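Local coordinates for odorant-binding protein 1F (Rattus norvegicus, PDB 3FIQ) that probably binds a wide variety of chemical odorants in the nasal epithelium, as a secreted member of the lipocalin family, at residues G14-N25 / E111-E122; A30-Q40 / Q147-N156. All coordinates share one frame; numbering follows the deposited sequence.

Interaction 1 (G14-N25 / E111-E122)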
loop_
_atom_site.group_PDB
_atom_site.type_symbol
_atom_site.label_atom_id
_atom_site.label_comp_id
_atom_site.label_asym_id
_atom_site.label_seq_id
_atom_site.Cartn_x
_atom_site.Cartn_y
_atom_site.Cartn_z
ATOM N N GLY A 14 -9.409 11.300 -0.769
ATOM C CA GLY A 14 -9.353 11.759 0.604
ATOM C C GLY A 14 -8.106 11.283 1.307
ATOM O O GLY A 14 -7.230 10.706 0.650
ATOM N N ASP A 15 -8.061 11.486 2.622
ATOM C CA ASP A 15 -6.904 11.080 3.397
ATOM C C ASP A 15 -6.995 9.595 3.720
ATOM O O ASP A 15 -8.073 9.057 3.982
ATOM C CB ASP A 15 -6.913 11.869 4.696
ATOM C CG ASP A 15 -6.584 13.343 4.536
ATOM O OD1 ASP A 15 -6.029 13.799 3.540
ATOM O OD2 ASP A 15 -6.865 14.077 5.533
ATOM N N TRP A 16 -5.821 8.956 3.756
ATOM C CA TRP A 16 -5.673 7.537 4.074
ATOM C C TRP A 16 -4.390 7.411 4.829
ATOM O O TRP A 16 -3.482 8.215 4.699
ATOM C CB TRP A 16 -5.558 6.671 2.809
ATOM C CG TRP A 16 -6.846 6.535 2.045
ATOM C CD1 TRP A 16 -7.298 7.412 1.131
ATOM C CD2 TRP A 16 -7.845 5.520 2.171
ATOM N NE1 TRP A 16 -8.500 7.000 0.667
ATOM C CE2 TRP A 16 -8.862 5.839 1.305
ATOM C CE3 TRP A 16 -7.937 4.337 2.906
ATOM C CZ2 TRP A 16 -10.004 5.033 1.130
ATOM C CZ3 TRP A 16 -9.031 3.550 2.742
ATOM C CH2 TRP A 16 -10.058 3.883 1.874
ATOM N N ARG A 17 -4.298 6.361 5.618
ATOM C CA ARG A 17 -3.083 6.025 6.323
ATOM C C ARG A 17 -2.785 4.577 6.127
ATOM O O ARG A 17 -3.626 3.784 5.718
ATOM C CB ARG A 17 -3.269 6.228 7.853
ATOM C CG ARG A 17 -4.307 5.301 8.512
ATOM C CD ARG A 17 -4.715 5.736 9.930
ATOM N NE ARG A 17 -3.598 5.721 10.823
ATOM C CZ ARG A 17 -3.487 6.345 11.995
ATOM N NH1 ARG A 17 -4.493 7.048 12.505
ATOM N NH2 ARG A 17 -2.339 6.243 12.678
ATOM N N THR A 18 -1.531 4.209 6.375
ATOM C CA THR A 18 -1.132 2.811 6.289
ATOM C C THR A 18 -1.215 2.189 7.644
ATOM O O THR A 18 -0.545 2.633 8.603
ATOM C CB THR A 18 0.277 2.685 5.787
ATOM O OG1 THR A 18 0.407 3.302 4.511
ATOM C CG2 THR A 18 0.677 1.195 5.637
ATOM N N LEU A 19 -1.955 1.080 7.717
ATOM C CA LEU A 19 -2.056 0.311 8.957
ATOM C C LEU A 19 -1.057 -0.815 9.063
ATOM O O LEU A 19 -0.372 -0.938 10.083
ATOM C CB LEU A 19 -3.471 -0.251 9.120
ATOM C CG LEU A 19 -4.621 0.761 9.139
ATOM C CD1 LEU A 19 -5.937 0.084 9.518
ATOM C CD2 LEU A 19 -4.339 1.843 10.118
ATOM N N TYR A 20 -0.938 -1.645 8.001
ATOM C CA TYR A 20 -0.046 -2.766 8.000
ATOM C C TYR A 20 0.561 -2.897 6.626
ATOM O O TYR A 20 -0.072 -2.567 5.626
ATOM C CB TYR A 20 -0.784 -4.091 8.287
ATOM C CG TYR A 20 -1.341 -4.212 9.695
ATOM C CD1 TYR A 20 -0.554 -4.755 10.704
ATOM C CD2 TYR A 20 -2.605 -3.782 9.992
ATOM C CE1 TYR A 20 -1.056 -4.807 12.013
ATOM C CE2 TYR A 20 -3.081 -3.803 11.294
ATOM C CZ TYR A 20 -2.347 -4.373 12.266
ATOM O OH TYR A 20 -2.863 -4.391 13.551
ATOM N N ILE A 21 1.802 -3.407 6.577
ATOM C CA ILE A 21 2.370 -3.851 5.307
ATOM C C ILE A 21 2.998 -5.203 5.528
ATOM O O ILE A 21 3.718 -5.387 6.483
ATOM C CB ILE A 21 3.476 -2.892 4.794
ATOM C CG1 ILE A 21 3.045 -1.454 4.782
ATOM C CG2 ILE A 21 3.955 -3.300 3.440
ATOM C CD1 ILE A 21 4.147 -0.468 4.410
ATOM N N VAL A 22 2.790 -6.164 4.617
ATOM C CA VAL A 22 3.496 -7.428 4.729
ATOM C C VAL A 22 4.140 -7.736 3.381
ATOM O O VAL A 22 3.577 -7.412 2.336
ATOM C CB VAL A 22 2.603 -8.505 5.196
ATOM C CG1 VAL A 22 1.561 -8.795 4.246
ATOM C CG2 VAL A 22 3.414 -9.788 5.561
ATOM N N ALA A 23 5.346 -8.278 3.351
ATOM C CA ALA A 23 6.029 -8.481 2.075
ATOM C C ALA A 23 6.942 -9.702 2.185
ATOM O O ALA A 23 7.286 -10.081 3.285
ATOM C CB ALA A 23 6.846 -7.285 1.670
ATOM N N ASP A 24 7.294 -10.334 1.061
ATOM C CA ASP A 24 8.174 -11.485 1.134
ATOM C C ASP A 24 9.640 -11.177 1.226
ATOM O O ASP A 24 10.405 -12.088 1.537
ATOM C CB ASP A 24 7.923 -12.450 -0.051
ATOM C CG ASP A 24 8.065 -11.836 -1.362
ATOM O OD1 ASP A 24 8.233 -10.620 -1.482
ATOM O OD2 ASP A 24 7.892 -12.592 -2.366
ATOM N N ASN A 25 10.051 -9.934 1.022
ATOM C CA ASN A 25 11.415 -9.437 1.251
ATOM C C ASN A 25 11.294 -8.409 2.388
ATOM O O ASN A 25 10.896 -7.256 2.182
ATOM C CB ASN A 25 12.024 -8.820 -0.005
ATOM C CG ASN A 25 12.367 -9.834 -1.070
ATOM O OD1 ASN A 25 12.019 -9.670 -2.270
ATOM N ND2 ASN A 25 12.986 -10.943 -0.649
ATOM N N GLU A 111 12.341 -9.056 -7.180
ATOM C CA GLU A 111 10.879 -8.942 -7.086
ATOM C C GLU A 111 10.396 -9.140 -5.691
ATOM O O GLU A 111 10.755 -10.117 -5.024
ATOM C CB GLU A 111 10.247 -10.040 -7.932
ATOM C CG GLU A 111 8.763 -9.840 -8.164
ATOM C CD GLU A 111 8.150 -10.905 -9.106
ATOM O OE1 GLU A 111 8.750 -11.126 -10.196
ATOM O OE2 GLU A 111 7.085 -11.492 -8.738
ATOM N N THR A 112 9.528 -8.222 -5.228
ATOM C CA THR A 112 8.935 -8.257 -3.922
ATOM C C THR A 112 7.414 -8.184 -4.085
ATOM O O THR A 112 6.866 -7.333 -4.789
ATOM C CB THR A 112 9.402 -7.065 -3.052
ATOM O OG1 THR A 112 10.844 -7.014 -3.012
ATOM C CG2 THR A 112 8.891 -7.124 -1.605
ATOM N N ASN A 113 6.757 -9.125 -3.450
ATOM C CA ASN A 113 5.293 -9.174 -3.326
ATOM C C ASN A 113 4.857 -8.557 -2.015
ATOM O O ASN A 113 5.333 -8.949 -0.978
ATOM C CB ASN A 113 4.813 -10.626 -3.466
ATOM C CG ASN A 113 4.701 -11.021 -4.952
ATOM O OD1 ASN A 113 3.644 -10.929 -5.534
ATOM N ND2 ASN A 113 5.803 -11.376 -5.559
ATOM N N VAL A 114 3.870 -7.667 -2.060
ATOM C CA VAL A 114 3.475 -6.832 -0.936
ATOM C C VAL A 114 1.953 -6.804 -0.802
ATOM O O VAL A 114 1.228 -6.749 -1.789
ATOM C CB VAL A 114 3.942 -5.390 -1.169
ATOM C CG1 VAL A 114 3.625 -4.506 0.059
ATOM C CG2 VAL A 114 5.435 -5.295 -1.502
ATOM N N ILE A 115 1.456 -6.880 0.422
ATOM C CA ILE A 115 0.098 -6.525 0.739
ATOM C C ILE A 115 0.190 -5.327 1.664
ATOM O O ILE A 115 0.897 -5.358 2.656
ATOM C CB ILE A 115 -0.759 -7.655 1.311
ATOM C CG1 ILE A 115 -0.809 -8.760 0.291
ATOM C CG2 ILE A 115 -2.188 -7.094 1.699
ATOM C CD1 ILE A 115 -1.479 -10.080 0.914
ATOM N N LEU A 116 -0.458 -4.231 1.280
ATOM C CA LEU A 116 -0.497 -3.022 2.088
ATOM C C LEU A 116 -1.943 -2.716 2.463
ATOM O O LEU A 116 -2.841 -2.737 1.615
ATOM C CB LEU A 116 0.097 -1.825 1.265
ATOM C CG LEU A 116 0.106 -0.508 2.046
ATOM C CD1 LEU A 116 1.300 0.304 1.619
ATOM C CD2 LEU A 116 -1.077 0.315 1.761
ATOM N N VAL A 117 -2.200 -2.480 3.747
ATOM C CA VAL A 117 -3.523 -2.143 4.227
ATOM C C VAL A 117 -3.634 -0.667 4.489
ATOM O O VAL A 117 -2.915 -0.117 5.357
ATOM C CB VAL A 117 -3.777 -2.917 5.556
ATOM C CG1 VAL A 117 -5.144 -2.575 6.119
ATOM C CG2 VAL A 117 -3.685 -4.415 5.371
ATOM N N ALA A 118 -4.488 -0.002 3.713
ATOM C CA ALA A 118 -4.725 1.448 3.843
ATOM C C ALA A 118 -6.057 1.640 4.569
ATOM O O ALA A 118 -6.982 0.871 4.375
ATOM C CB ALA A 118 -4.807 2.091 2.485
ATOM N N GLY A 119 -6.106 2.649 5.395
ATOM C CA GLY A 119 -7.286 2.898 6.206
ATOM C C GLY A 119 -7.697 4.338 6.386
ATOM O O GLY A 119 -6.885 5.214 6.308
ATOM N N LYS A 120 -8.975 4.505 6.736
ATOM C CA LYS A 120 -9.519 5.784 7.227
ATOM C C LYS A 120 -9.821 5.692 8.686
ATOM O O LYS A 120 -10.522 6.523 9.224
ATOM C CB LYS A 120 -10.733 6.231 6.443
ATOM C CG LYS A 120 -10.467 6.533 4.989
ATOM C CD LYS A 120 -11.682 7.029 4.255
ATOM C CE LYS A 120 -11.347 7.563 2.903
ATOM N NZ LYS A 120 -10.663 8.915 2.794
ATOM N N ARG A 121 -9.284 4.669 9.324
ATOM C CA ARG A 121 -9.381 4.482 10.771
ATOM C C ARG A 121 -8.035 3.874 11.266
ATOM O O ARG A 121 -7.247 3.427 10.437
ATOM C CB ARG A 121 -10.522 3.552 11.083
ATOM C CG ARG A 121 -10.426 2.209 10.406
ATOM C CD ARG A 121 -11.623 1.438 10.594
ATOM N NE ARG A 121 -11.827 1.148 11.995
ATOM C CZ ARG A 121 -13.025 1.013 12.542
ATOM N NH1 ARG A 121 -14.111 1.165 11.799
ATOM N NH2 ARG A 121 -13.127 0.732 13.814
ATOM N N GLU A 122 -7.842 3.756 12.584
ATOM C CA GLU A 122 -6.524 3.400 13.091
ATOM C C GLU A 122 -6.331 1.895 13.220
ATOM O O GLU A 122 -5.205 1.437 13.353
ATOM C CB GLU A 122 -6.230 4.076 14.448
ATOM C CG GLU A 122 -6.909 3.509 15.644
ATOM C CD GLU A 122 -6.195 3.911 16.937
ATOM O OE1 GLU A 122 -5.379 4.868 16.878
ATOM O OE2 GLU A 122 -6.457 3.271 17.985
HETATM O O HOH W 1 8.654 -11.892 -4.748
#
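Trp16 holds CG anti to its carbonyl carbon (chi1 -72°), which turns the indole to meet Lys120, and the lysine chain runs straight until its last torsion bends NZ back (chi4 -74°). The lysine therefore lies over one indole face. Its CG stands 3.8 Å from the centroid of the six-membered ring of Trp16, a CH-pi contact almost on the normal, and NZ lies 4.0 Å from the centroid of the five-membered ring, a cation-pi contact. NZ also donates to Asp15 O at 2.9 Å, tilted from the carbonyl plane, while Trp16 NE1 bonds to Val12 O. Gly14 and Trp16 form the Gly-x-Trp signature of lipocalins, whose tryptophan is characteristically covered by a basic side chain just after strand 111-119.

Beyond it, strands 17-23 and 111-119 pair antiparallel, interrupted by a beta bulge where Leu19 N and Tyr20 O both serve Val117. Ile21 CG2 touches Val114 CG1 at 3.6 Å on the face that carries Thr18, Leu116 and Ala118; on the other face Ile115 and Val117 pack against helix 126-138. At the far end Asp24 OD1 accepts Asn113 N at 2.9 Å, out of the carboxylate plane on its syn side, while Asp24 N donates to Asn113 O. A water joins Asp24 OD2, Glu111 O and Asn113 ND2.

The pairing thus ends in polar side chains at both limits: the lysine charge is probably stabilised by carbonyl and indole face together, and the Asp24 carboxylate takes over at the strand end the acceptor role that a backbone carbonyl has within the pairing.

Interaction 2 (A30-Q40 / Q147-N156)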
loop_
_atom_site.group_PDB
_atom_site.type_symbol
_atom_site.label_atom_id
_atom_site.label_comp_id
_atom_site.label_asym_id
_atom_site.label_seq_id
_atom_site.Cartn_x
_atom_site.Cartn_y
_atom_site.Cartn_z
ATOM N N ALA A 30 10.397 -3.157 6.394
ATOM C CA ALA A 30 10.884 -2.820 7.741
ATOM C C ALA A 30 11.389 -1.392 7.752
ATOM O O ALA A 30 11.470 -0.726 6.726
ATOM C CB ALA A 30 12.052 -3.736 8.056
ATOM N N GLU A 31 11.742 -0.940 8.936
ATOM C CA GLU A 31 12.299 0.391 9.075
ATOM C C GLU A 31 13.332 0.647 7.988
ATOM O O GLU A 31 14.183 -0.172 7.729
ATOM C CB GLU A 31 12.921 0.573 10.421
ATOM C CG GLU A 31 13.661 1.947 10.604
ATOM C CD GLU A 31 13.818 2.394 12.047
ATOM O OE1 GLU A 31 13.995 1.536 12.904
ATOM O OE2 GLU A 31 13.769 3.624 12.269
ATOM N N GLY A 32 13.268 1.841 7.404
ATOM C CA GLY A 32 14.166 2.287 6.348
ATOM C C GLY A 32 14.059 1.574 5.059
ATOM O O GLY A 32 14.822 1.806 4.139
ATOM N N GLY A 33 13.033 0.770 4.928
ATOM C CA GLY A 33 12.741 0.124 3.682
ATOM C C GLY A 33 12.174 1.000 2.597
ATOM O O GLY A 33 11.320 1.824 2.915
ATOM N N SER A 34 12.486 0.684 1.328
ATOM C CA SER A 34 12.014 1.535 0.244
ATOM C C SER A 34 10.509 1.534 0.060
ATOM O O SER A 34 9.923 2.506 -0.420
ATOM C CB SER A 34 12.663 1.160 -1.116
ATOM O OG SER A 34 12.491 -0.191 -1.337
ATOM N N LEU A 35 9.908 0.422 0.473
ATOM C CA LEU A 35 8.472 0.252 0.343
ATOM C C LEU A 35 7.682 0.482 1.650
ATOM O O LEU A 35 6.466 0.120 1.704
ATOM C CB LEU A 35 8.189 -1.130 -0.279
ATOM C CG LEU A 35 8.935 -1.442 -1.579
ATOM C CD1 LEU A 35 8.549 -2.815 -2.116
ATOM C CD2 LEU A 35 8.659 -0.343 -2.592
ATOM N N ARG A 36 8.334 0.999 2.666
ATOM C CA ARG A 36 7.616 1.252 3.940
ATOM C C ARG A 36 6.923 2.602 3.824
ATOM O O ARG A 36 7.382 3.612 4.363
ATOM C CB ARG A 36 8.542 1.242 5.122
ATOM C CG ARG A 36 7.862 1.276 6.468
ATOM C CD ARG A 36 8.825 1.272 7.575
ATOM N NE ARG A 36 8.165 1.304 8.911
ATOM C CZ ARG A 36 7.817 0.217 9.623
ATOM N NH1 ARG A 36 8.034 -1.022 9.188
ATOM N NH2 ARG A 36 7.323 0.399 10.879
ATOM N N ALA A 37 5.775 2.569 3.153
ATOM C CA ALA A 37 5.068 3.781 2.784
ATOM C C ALA A 37 3.953 4.058 3.747
ATOM O O ALA A 37 3.042 3.198 3.929
ATOM C CB ALA A 37 4.444 3.591 1.443
ATOM N N TYR A 38 4.027 5.241 4.350
ATOM C CA TYR A 38 2.992 5.734 5.296
ATOM C C TYR A 38 2.036 6.611 4.461
ATOM O O TYR A 38 2.350 7.770 4.142
ATOM C CB TYR A 38 3.597 6.550 6.389
ATOM C CG TYR A 38 4.483 5.808 7.376
ATOM C CD1 TYR A 38 5.828 5.526 7.081
ATOM C CD2 TYR A 38 3.971 5.365 8.605
ATOM C CE1 TYR A 38 6.625 4.813 8.031
ATOM C CE2 TYR A 38 4.745 4.693 9.515
ATOM C CZ TYR A 38 6.076 4.414 9.216
ATOM O OH TYR A 38 6.884 3.760 10.127
ATOM N N PHE A 39 0.906 6.029 4.042
ATOM C CA PHE A 39 -0.003 6.788 3.161
ATOM C C PHE A 39 -0.430 8.049 3.854
ATOM O O PHE A 39 -0.540 8.117 5.081
ATOM C CB PHE A 39 -1.248 5.938 2.828
ATOM C CG PHE A 39 -1.052 5.027 1.591
ATOM C CD1 PHE A 39 0.170 4.477 1.255
ATOM C CD2 PHE A 39 -2.127 4.685 0.813
ATOM C CE1 PHE A 39 0.325 3.646 0.108
ATOM C CE2 PHE A 39 -1.963 3.847 -0.297
ATOM C CZ PHE A 39 -0.762 3.322 -0.625
ATOM N N GLN A 40 -0.696 9.051 3.025
ATOM C CA GLN A 40 -1.348 10.277 3.445
ATOM C C GLN A 40 -2.635 10.573 2.703
ATOM O O GLN A 40 -3.614 11.059 3.300
ATOM C CB GLN A 40 -0.338 11.419 3.302
ATOM C CG GLN A 40 -0.879 12.765 3.816
ATOM C CD GLN A 40 0.203 13.812 3.809
ATOM O OE1 GLN A 40 0.330 14.601 2.852
ATOM N NE2 GLN A 40 0.986 13.814 4.855
ATOM N N GLN A 147 4.395 -5.816 9.221
ATOM C CA GLN A 147 4.755 -4.569 9.904
ATOM C C GLN A 147 3.499 -3.780 10.210
ATOM O O GLN A 147 2.680 -3.538 9.347
ATOM C CB GLN A 147 5.579 -3.698 8.912
ATOM C CG GLN A 147 6.755 -4.381 8.313
ATOM C CD GLN A 147 7.886 -4.684 9.301
ATOM O OE1 GLN A 147 8.330 -3.804 10.013
ATOM N NE2 GLN A 147 8.346 -5.971 9.340
ATOM N N HIS A 148 3.314 -3.426 11.480
ATOM C CA HIS A 148 2.272 -2.550 11.944
ATOM C C HIS A 148 2.847 -1.166 11.968
ATOM O O HIS A 148 3.783 -0.890 12.718
ATOM C CB HIS A 148 1.909 -2.971 13.339
ATOM C CG HIS A 148 0.776 -2.223 13.956
ATOM N ND1 HIS A 148 0.719 -2.009 15.314
ATOM C CD2 HIS A 148 -0.372 -1.722 13.444
ATOM C CE1 HIS A 148 -0.395 -1.358 15.612
ATOM N NE2 HIS A 148 -1.106 -1.207 14.496
ATOM N N LEU A 149 2.327 -0.282 11.153
ATOM C CA LEU A 149 2.866 1.059 11.001
ATOM C C LEU A 149 2.251 2.100 11.926
ATOM O O LEU A 149 2.829 3.207 12.074
ATOM C CB LEU A 149 2.794 1.553 9.540
ATOM C CG LEU A 149 4.035 1.227 8.685
ATOM C CD1 LEU A 149 4.286 -0.278 8.613
ATOM C CD2 LEU A 149 3.921 1.787 7.323
ATOM N N VAL A 150 1.108 1.835 12.528
ATOM C CA VAL A 150 0.424 2.865 13.295
ATOM C C VAL A 150 1.277 3.525 14.366
ATOM O O VAL A 150 1.295 4.777 14.471
ATOM C CB VAL A 150 -0.886 2.328 13.857
ATOM C CG1 VAL A 150 -1.506 3.328 14.828
ATOM C CG2 VAL A 150 -1.825 1.988 12.711
ATOM N N PRO A 151 2.034 2.733 15.139
ATOM C CA PRO A 151 2.771 3.381 16.239
ATOM C C PRO A 151 3.889 4.310 15.861
ATOM O O PRO A 151 4.280 5.172 16.634
ATOM C CB PRO A 151 3.380 2.196 16.987
ATOM C CG PRO A 151 2.513 1.039 16.618
ATOM C CD PRO A 151 2.168 1.263 15.208
ATOM N N THR A 152 4.363 4.202 14.642
ATOM C CA THR A 152 5.398 5.105 14.108
ATOM C C THR A 152 4.890 6.078 13.044
ATOM O O THR A 152 5.674 6.742 12.372
ATOM C CB THR A 152 6.576 4.322 13.525
ATOM O OG1 THR A 152 6.180 3.405 12.524
ATOM C CG2 THR A 152 7.254 3.498 14.604
ATOM N N ASP A 153 3.571 6.174 12.871
ATOM C CA ASP A 153 3.009 7.067 11.864
ATOM C C ASP A 153 2.855 8.425 12.478
ATOM O O ASP A 153 1.893 8.716 13.249
ATOM C CB ASP A 153 1.656 6.524 11.421
ATOM C CG ASP A 153 1.008 7.397 10.322
ATOM O OD1 ASP A 153 1.512 8.500 10.102
ATOM O OD2 ASP A 153 -0.020 7.005 9.774
ATOM N N THR A 154 3.841 9.255 12.217
ATOM C CA THR A 154 3.850 10.590 12.734
ATOM C C THR A 154 3.806 11.678 11.698
ATOM O O THR A 154 3.918 12.858 12.083
ATOM C CB THR A 154 5.140 10.811 13.537
ATOM O OG1 THR A 154 6.299 10.554 12.684
ATOM C CG2 THR A 154 5.188 9.845 14.714
ATOM N N CYS A 155 3.704 11.357 10.405
ATOM C CA CYS A 155 3.786 12.377 9.369
ATOM C C CYS A 155 2.455 12.991 8.897
ATOM O O CYS A 155 2.466 13.850 7.987
ATOM C CB CYS A 155 4.470 11.820 8.163
ATOM S SG CYS A 155 6.179 11.296 8.539
ATOM N N ASN A 156 1.341 12.568 9.480
ATOM C CA ASN A 156 0.042 13.054 9.013
ATOM C C ASN A 156 -0.592 13.987 9.994
ATOM O O ASN A 156 -1.528 14.683 9.634
ATOM C CB ASN A 156 -0.915 11.897 8.776
ATOM C CG ASN A 156 -0.572 11.079 7.529
ATOM O OD1 ASN A 156 0.105 11.554 6.638
ATOM N ND2 ASN A 156 -1.141 9.833 7.421
HETATM O O HOH W 2 10.761 -2.595 11.173
HETATM O O HOH W 3 6.480 -2.046 12.085
HETATM O O HOH W 4 2.190 9.993 5.720
HETATM O O HOH W 5 0.290 6.303 7.079
#
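The C-terminal tail of the lipocalin, leaving short strand 147-148, passes over the loop leading into strand 38-44, where Leu149 meets both Arg36 and Tyr38. The leucine fork divides between two flat groups: CD2 lies 3.7 Å from the centroid of the Tyr38 ring, nearly on its normal, and CD1 is 3.7 Å from Arg36 CZ, over the centre of the guanidinium. Arg36 reaches there on a chain fully extended from CG to NE. In the guanidinium plane NH1 donates to Gln147 OE1 at 2.9 Å and also bonds to Val29 O, and a water links NH2 to His148 O. Tyr38 OH and Thr152 OG1 form a short hydrogen bond of 2.5 Å at the ring edge. Shortening Arg36 to an alanine would probably leave Leu149 CD1 without the flat group it covers and Gln147 OE1 without its guanidinium donor.

Farther along, Asn156 uses both ends of its amide. ND2 donates almost straight to Phe39 O at 3.0 Å (173° at the hydrogen), whereas OD1 accepts Gln40 NE2 at 3.0 Å. Phe39 O and Asp153 OD2 share a water, and next door Cys155 is joined by a disulfide to Cys63. The tail is therefore held by one leucine laid over two flat groups, by side-chain hydrogen bonds, several between neutral groups, and by a covalent link to strand 62-72, a hold that rests largely on directional bonds and little on direct ion pairing.

From the N terminus the chain meets segments 14-25, 30-40, 111-122 and 147-156 in that order, so the two contacts cross rather than nest. Interaction 1 brings strand 111-119 back to strand 14-23 after the intervening strands of the sheet, closing the lipocalin barrel. Interaction 2 closes a longer loop, which also takes in helix 126-138, and lays the C-terminal tail against the entry to strand 38-44. The two meet at strand 14-23, which neighbours strands 38-44, 111-119 and 147-148. Thr18 OG1 probably hydrogen-bonds to Ala37 O and Phe39 N, tying strand 14-23 to the entry of strand 38-44, while Tyr20 stacks on His148 and so reaches the C-terminal segment.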